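Local coordinates for cytoplasmic Protein STM1381 (Salmonella enterica subsp. enterica serovar Typhimurium, PDB 3SOZ) that is of unknown function but probably adopts the class I glutamine amidotransferase-like fold, at residues A[113-118]-A[240-245]; A[201-206]-A[212-217]. All blocks are in the same frame, centred on the assembly; numbering follows the deposited sequence.

Both interactions are buried, their centres about 8 Å apart, and they meet on the sheet in which strands 113-117 and 211-216 run parallel as neighbours. Interaction 1 lies between layers: helix 235-246 touches strand 113-117 through three aliphatic side chains, with no hydrogen bond and about 102 Å² of buried surface. Interaction 2 lies within the sheet: the antiparallel pairing of 201-206 with 212-217 is held by five backbone hydrogen bonds, and its side chains add to a total of about 505 Å². Leu114 O and Cys214 N, 2.8 Å apart, probably bond the two together. In sequence, interaction 2 is nested inside the long loop that interaction 1 closes.

Interaction 1 of 2, residues A[113-118]-A[240-245]; sequences GLLMIG and CNVLHT
Leu115 projects from strand 113-117 toward helix 235-246 and divides its two methyl groups between neighbouring residues there. Its CD1 meets Val242 CG1 at 4.0 Å, while CD2 meets Leu243 CD1, also at 4.0 Å. In each pair the side chains cross at about a right angle, so single methyl groups touch. The first torsion of Leu115 (chi1 167°) turns CG opposite the backbone N and carries the fork toward the helix. Val242 points straight at the strand, and its CG1, likewise opposite its own N, makes the touch. Leu243 starts less directly, and its longer chain brings CD1 back to the strand. The short, branched valine suits a position that faces the strand; the longer leucine can bring a methyl round from a position that does not. The CA atoms of Leu115 and Leu243 are 7.8 Å apart, and the methyl groups meet between them. Cys214 of the adjacent strand touches both Leu115 and Val242. On the other face of strand 113-117, Leu114 packs on Ile104 and Val108 of helix 100-109. Helices on both faces of the parallel part of the sheet are consistent with the alpha/beta/alpha sandwich of a class I glutamine amidotransferase-like domain.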
loop_
_atom_site.group_PDB
_atom_site.type_symbol
_atom_site.label_atom_id
_atom_site.label_comp_id
_atom_site.label_asym_id
_atom_site.label_seq_id
_atom_site.Cartn_x
_atom_site.Cartn_y
_atom_site.Cartn_z
ATOM N N GLY A 113 26.400 -17.712 0.511
ATOM C CA GLY A 113 26.227 -16.232 0.507
ATOM C C GLY A 113 24.989 -15.672 -0.242
ATOM O O GLY A 113 24.572 -16.197 -1.294
ATOM N N LEU A 114 24.414 -14.613 0.326
ATOM C CA LEU A 114 23.288 -13.868 -0.259
ATOM C C LEU A 114 23.598 -12.408 -0.527
ATOM O O LEU A 114 24.083 -11.667 0.377
ATOM C CB LEU A 114 22.111 -13.861 0.702
ATOM C CG LEU A 114 20.817 -13.210 0.208
ATOM C CD1 LEU A 114 20.309 -13.931 -1.056
ATOM C CD2 LEU A 114 19.765 -13.269 1.307
ATOM N N LEU A 115 23.257 -11.970 -1.731
ATOM C CA LEU A 115 23.193 -10.527 -1.983
ATOM C C LEU A 115 21.802 -10.066 -2.445
ATOM O O LEU A 115 21.221 -10.632 -3.370
ATOM C CB LEU A 115 24.281 -10.088 -2.982
ATOM C CG LEU A 115 24.156 -8.679 -3.581
ATOM C CD1 LEU A 115 24.605 -7.638 -2.560
ATOM C CD2 LEU A 115 24.958 -8.548 -4.882
HETATM N N MSE A 116 21.273 -9.044 -1.787
HETATM C CA MSE A 116 20.093 -8.362 -2.281
HETATM C C MSE A 116 20.440 -6.954 -2.744
HETATM O O MSE A 116 21.012 -6.155 -1.986
HETATM C CB MSE A 116 18.959 -8.330 -1.245
HETATM C CG MSE A 116 17.652 -7.632 -1.762
HETATM SE SE MSE A 116 16.055 -7.888 -0.609
HETATM C CE MSE A 116 15.459 -9.507 -1.475
ATOM N N ILE A 117 20.082 -6.676 -3.998
ATOM C CA ILE A 117 20.231 -5.350 -4.597
ATOM C C ILE A 117 18.891 -4.634 -4.587
ATOM O O ILE A 117 17.868 -5.195 -5.001
ATOM C CB ILE A 117 20.731 -5.454 -6.032
ATOM C CG1 ILE A 117 21.986 -6.336 -6.050
ATOM C CG2 ILE A 117 20.948 -4.047 -6.624
ATOM C CD1 ILE A 117 22.420 -6.807 -7.426
ATOM N N GLY A 118 18.893 -3.392 -4.117
ATOM C CA GLY A 118 17.644 -2.607 -4.014
ATOM C C GLY A 118 16.982 -2.233 -5.322
ATOM O O GLY A 118 17.459 -2.571 -6.405
ATOM N N CYS A 240 32.062 -7.645 -8.646
ATOM C CA CYS A 240 32.937 -8.770 -8.446
ATOM C C CYS A 240 33.451 -8.820 -6.996
ATOM O O CYS A 240 33.330 -9.853 -6.335
ATOM C CB CYS A 240 34.063 -8.742 -9.469
ATOM S SG CYS A 240 33.475 -9.129 -11.180
ATOM N N ASN A 241 33.966 -7.715 -6.476
ATOM C CA ASN A 241 34.402 -7.708 -5.089
ATOM C C ASN A 241 33.289 -8.028 -4.120
ATOM O O ASN A 241 33.539 -8.668 -3.103
ATOM C CB ASN A 241 34.966 -6.357 -4.677
ATOM C CG ASN A 241 36.455 -6.193 -4.997
ATOM O OD1 ASN A 241 36.938 -6.534 -6.073
ATOM N ND2 ASN A 241 37.178 -5.605 -4.049
ATOM N N VAL A 242 32.070 -7.562 -4.394
ATOM C CA VAL A 242 30.955 -7.773 -3.475
ATOM C C VAL A 242 30.687 -9.276 -3.377
ATOM O O VAL A 242 30.449 -9.840 -2.295
ATOM C CB VAL A 242 29.661 -7.060 -3.967
ATOM C CG1 VAL A 242 28.535 -7.183 -2.919
ATOM C CG2 VAL A 242 29.928 -5.607 -4.238
ATOM N N LEU A 243 30.718 -9.898 -4.543
ATOM C CA LEU A 243 30.479 -11.309 -4.687
ATOM C C LEU A 243 31.597 -12.117 -4.033
ATOM O O LEU A 243 31.343 -12.857 -3.097
ATOM C CB LEU A 243 30.317 -11.641 -6.167
ATOM C CG LEU A 243 28.888 -11.852 -6.693
ATOM C CD1 LEU A 243 27.800 -11.216 -5.828
ATOM C CD2 LEU A 243 28.811 -11.338 -8.097
ATOM N N HIS A 244 32.837 -11.955 -4.487
ATOM C CA HIS A 244 33.960 -12.570 -3.774
ATOM C C HIS A 244 33.859 -12.376 -2.247
ATOM O O HIS A 244 34.035 -13.322 -1.504
ATOM C CB HIS A 244 35.329 -12.146 -4.341
ATOM C CG HIS A 244 35.609 -12.680 -5.720
ATOM N ND1 HIS A 244 36.034 -11.879 -6.764
ATOM C CD2 HIS A 244 35.515 -13.935 -6.228
ATOM C CE1 HIS A 244 36.201 -12.617 -7.850
ATOM N NE2 HIS A 244 35.892 -13.869 -7.551
ATOM N N THR A 245 33.514 -11.190 -1.778
ATOM C CA THR A 245 33.354 -10.991 -0.335
ATOM C C THR A 245 32.357 -11.958 0.331
ATOM O O THR A 245 32.576 -12.383 1.472
ATOM C CB THR A 245 32.972 -9.557 -0.018
ATOM O OG1 THR A 245 33.843 -8.694 -0.745
ATOM C CG2 THR A 245 33.086 -9.257 1.459
#

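Interaction 2 of 2, residues A[201-206]-A[212-217]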
loop_
_atom_site.group_PDB
_atom_site.type_symbol
_atom_site.label_atom_id
_atom_site.label_comp_id
_atom_site.label_asym_id
_atom_site.label_seq_id
_atom_site.Cartn_x
_atom_site.Cartn_y
_atom_site.Cartn_z
ATOM N N PRO A 201 22.250 4.011 5.277
ATOM C CA PRO A 201 23.082 2.884 4.798
ATOM C C PRO A 201 23.017 2.664 3.313
ATOM O O PRO A 201 21.956 2.774 2.726
ATOM C CB PRO A 201 22.456 1.682 5.479
ATOM C CG PRO A 201 21.807 2.216 6.680
ATOM C CD PRO A 201 21.468 3.649 6.468
ATOM N N LEU A 202 24.116 2.315 2.689
ATOM C CA LEU A 202 24.036 1.961 1.306
ATOM C C LEU A 202 24.603 0.569 1.061
ATOM O O LEU A 202 24.093 -0.170 0.219
ATOM C CB LEU A 202 24.722 3.011 0.451
ATOM C CG LEU A 202 24.710 2.983 -1.100
ATOM C CD1 LEU A 202 26.074 2.672 -1.718
ATOM C CD2 LEU A 202 23.585 2.143 -1.759
ATOM N N LEU A 203 25.655 0.206 1.796
ATOM C CA LEU A 203 26.314 -1.089 1.632
ATOM C C LEU A 203 26.425 -1.642 3.013
ATOM O O LEU A 203 27.106 -1.080 3.853
ATOM C CB LEU A 203 27.712 -0.933 1.066
ATOM C CG LEU A 203 28.071 -1.863 -0.084
ATOM C CD1 LEU A 203 29.573 -1.981 -0.210
ATOM C CD2 LEU A 203 27.425 -3.232 0.085
ATOM N N VAL A 204 25.688 -2.702 3.280
ATOM C CA VAL A 204 25.696 -3.281 4.596
ATOM C C VAL A 204 26.100 -4.725 4.483
ATOM O O VAL A 204 25.587 -5.490 3.640
ATOM C CB VAL A 204 24.353 -3.111 5.302
ATOM C CG1 VAL A 204 24.375 -3.738 6.667
ATOM C CG2 VAL A 204 24.056 -1.665 5.423
HETATM N N MSE A 205 27.062 -5.065 5.336
HETATM C CA MSE A 205 27.577 -6.410 5.436
HETATM C C MSE A 205 27.136 -7.060 6.715
HETATM O O MSE A 205 26.954 -6.405 7.751
HETATM C CB MSE A 205 29.078 -6.371 5.409
HETATM C CG MSE A 205 29.613 -7.409 4.544
HETATM SE SE MSE A 205 29.443 -6.696 2.778
HETATM C CE MSE A 205 29.540 -8.422 1.844
ATOM N N GLY A 206 26.970 -8.364 6.657
ATOM C CA GLY A 206 26.507 -9.091 7.839
ATOM C C GLY A 206 26.741 -10.568 7.663
ATOM O O GLY A 206 27.349 -10.973 6.675
ATOM N N LYS A 212 27.488 -15.482 4.744
ATOM C CA LYS A 212 27.676 -14.037 4.530
ATOM C C LYS A 212 26.551 -13.342 3.711
ATOM O O LYS A 212 26.197 -13.785 2.606
ATOM C CB LYS A 212 29.030 -13.826 3.858
ATOM C CG LYS A 212 30.167 -14.486 4.639
ATOM C CD LYS A 212 31.567 -14.176 4.055
ATOM C CE LYS A 212 32.563 -15.316 4.344
ATOM N NZ LYS A 212 32.282 -16.585 3.550
ATOM N N VAL A 213 26.004 -12.254 4.249
ATOM C CA VAL A 213 24.924 -11.503 3.582
ATOM C C VAL A 213 25.337 -10.100 3.213
ATOM O O VAL A 213 26.036 -9.421 3.964
ATOM C CB VAL A 213 23.630 -11.329 4.454
ATOM C CG1 VAL A 213 22.396 -11.167 3.559
ATOM C CG2 VAL A 213 23.420 -12.482 5.362
ATOM N N CYS A 214 24.840 -9.637 2.077
ATOM C CA CYS A 214 25.075 -8.266 1.675
ATOM C C CYS A 214 23.809 -7.605 1.081
ATOM O O CYS A 214 23.085 -8.205 0.277
ATOM C CB CYS A 214 26.251 -8.235 0.703
ATOM S SG CYS A 214 26.685 -6.631 0.081
ATOM N N CYS A 215 23.558 -6.377 1.528
ATOM C CA CYS A 215 22.508 -5.520 1.027
ATOM C C CYS A 215 23.105 -4.291 0.395
ATOM O O CYS A 215 23.924 -3.599 0.996
ATOM C CB CYS A 215 21.633 -5.069 2.160
ATOM S SG CYS A 215 20.716 -6.424 2.803
ATOM N N PHE A 216 22.687 -4.027 -0.830
ATOM C CA PHE A 216 23.049 -2.816 -1.512
ATOM C C PHE A 216 21.742 -2.050 -1.717
ATOM O O PHE A 216 20.796 -2.586 -2.300
ATOM C CB PHE A 216 23.763 -3.147 -2.840
ATOM C CG PHE A 216 24.115 -1.943 -3.635
ATOM C CD1 PHE A 216 25.223 -1.173 -3.296
ATOM C CD2 PHE A 216 23.296 -1.521 -4.674
ATOM C CE1 PHE A 216 25.519 -0.015 -4.014
ATOM C CE2 PHE A 216 23.594 -0.373 -5.391
ATOM C CZ PHE A 216 24.698 0.378 -5.062
ATOM N N ALA A 217 21.683 -0.814 -1.228
ATOM C CA ALA A 217 20.398 -0.103 -1.050
ATOM C C ALA A 217 19.847 0.571 -2.294
ATOM O O ALA A 217 18.803 1.222 -2.220
ATOM C CB ALA A 217 20.475 0.907 0.072
#
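Segments 201-206 and 212-217 pair antiparallel, the axes of strands 204-206 and 212-216 approaching to 4.9 Å, with Val204-Cys215 and Gly206-Val213 as hydrogen-bonded pairs. The Val204 and Cys215 bonds are nearly straight (170° in both directions). At Gly206 the fit is poorer: Val213 N, 3.1 Å from Gly206 O, sits well above that carbonyl's plane. Where the chain turns its corner, Leu202 O accepts from Ala217 N at 2.9 Å. There the side chains of Leu202 and Phe216 run alongside each other in the same direction. Leu202 CD2 rests over one ring face, 4.0 Å from the centroid, in a CH-pi contact, while Leu202 CD1 meets Phe216 CE1. Farther along the face that carries Phe216, Cys214 SG is held between Leu203 CD2, at 3.5 Å, and the selenomethionine Met205. A bend at chi2 (80°) folds the Met205 chain back, laying CE 3.5 Å from Cys214 CB. A small cysteine suits a place where two longer side chains converge. This face is roofed by helix 235-246, where Trp239 meets Phe216 edge-to-face and Thr245 touches Met205. Pro142 packs against Val204 and Cys215 on the reverse face. Strands 192-197 and 113-117 flank the hairpin, which joins the antiparallel and parallel parts of the sheet.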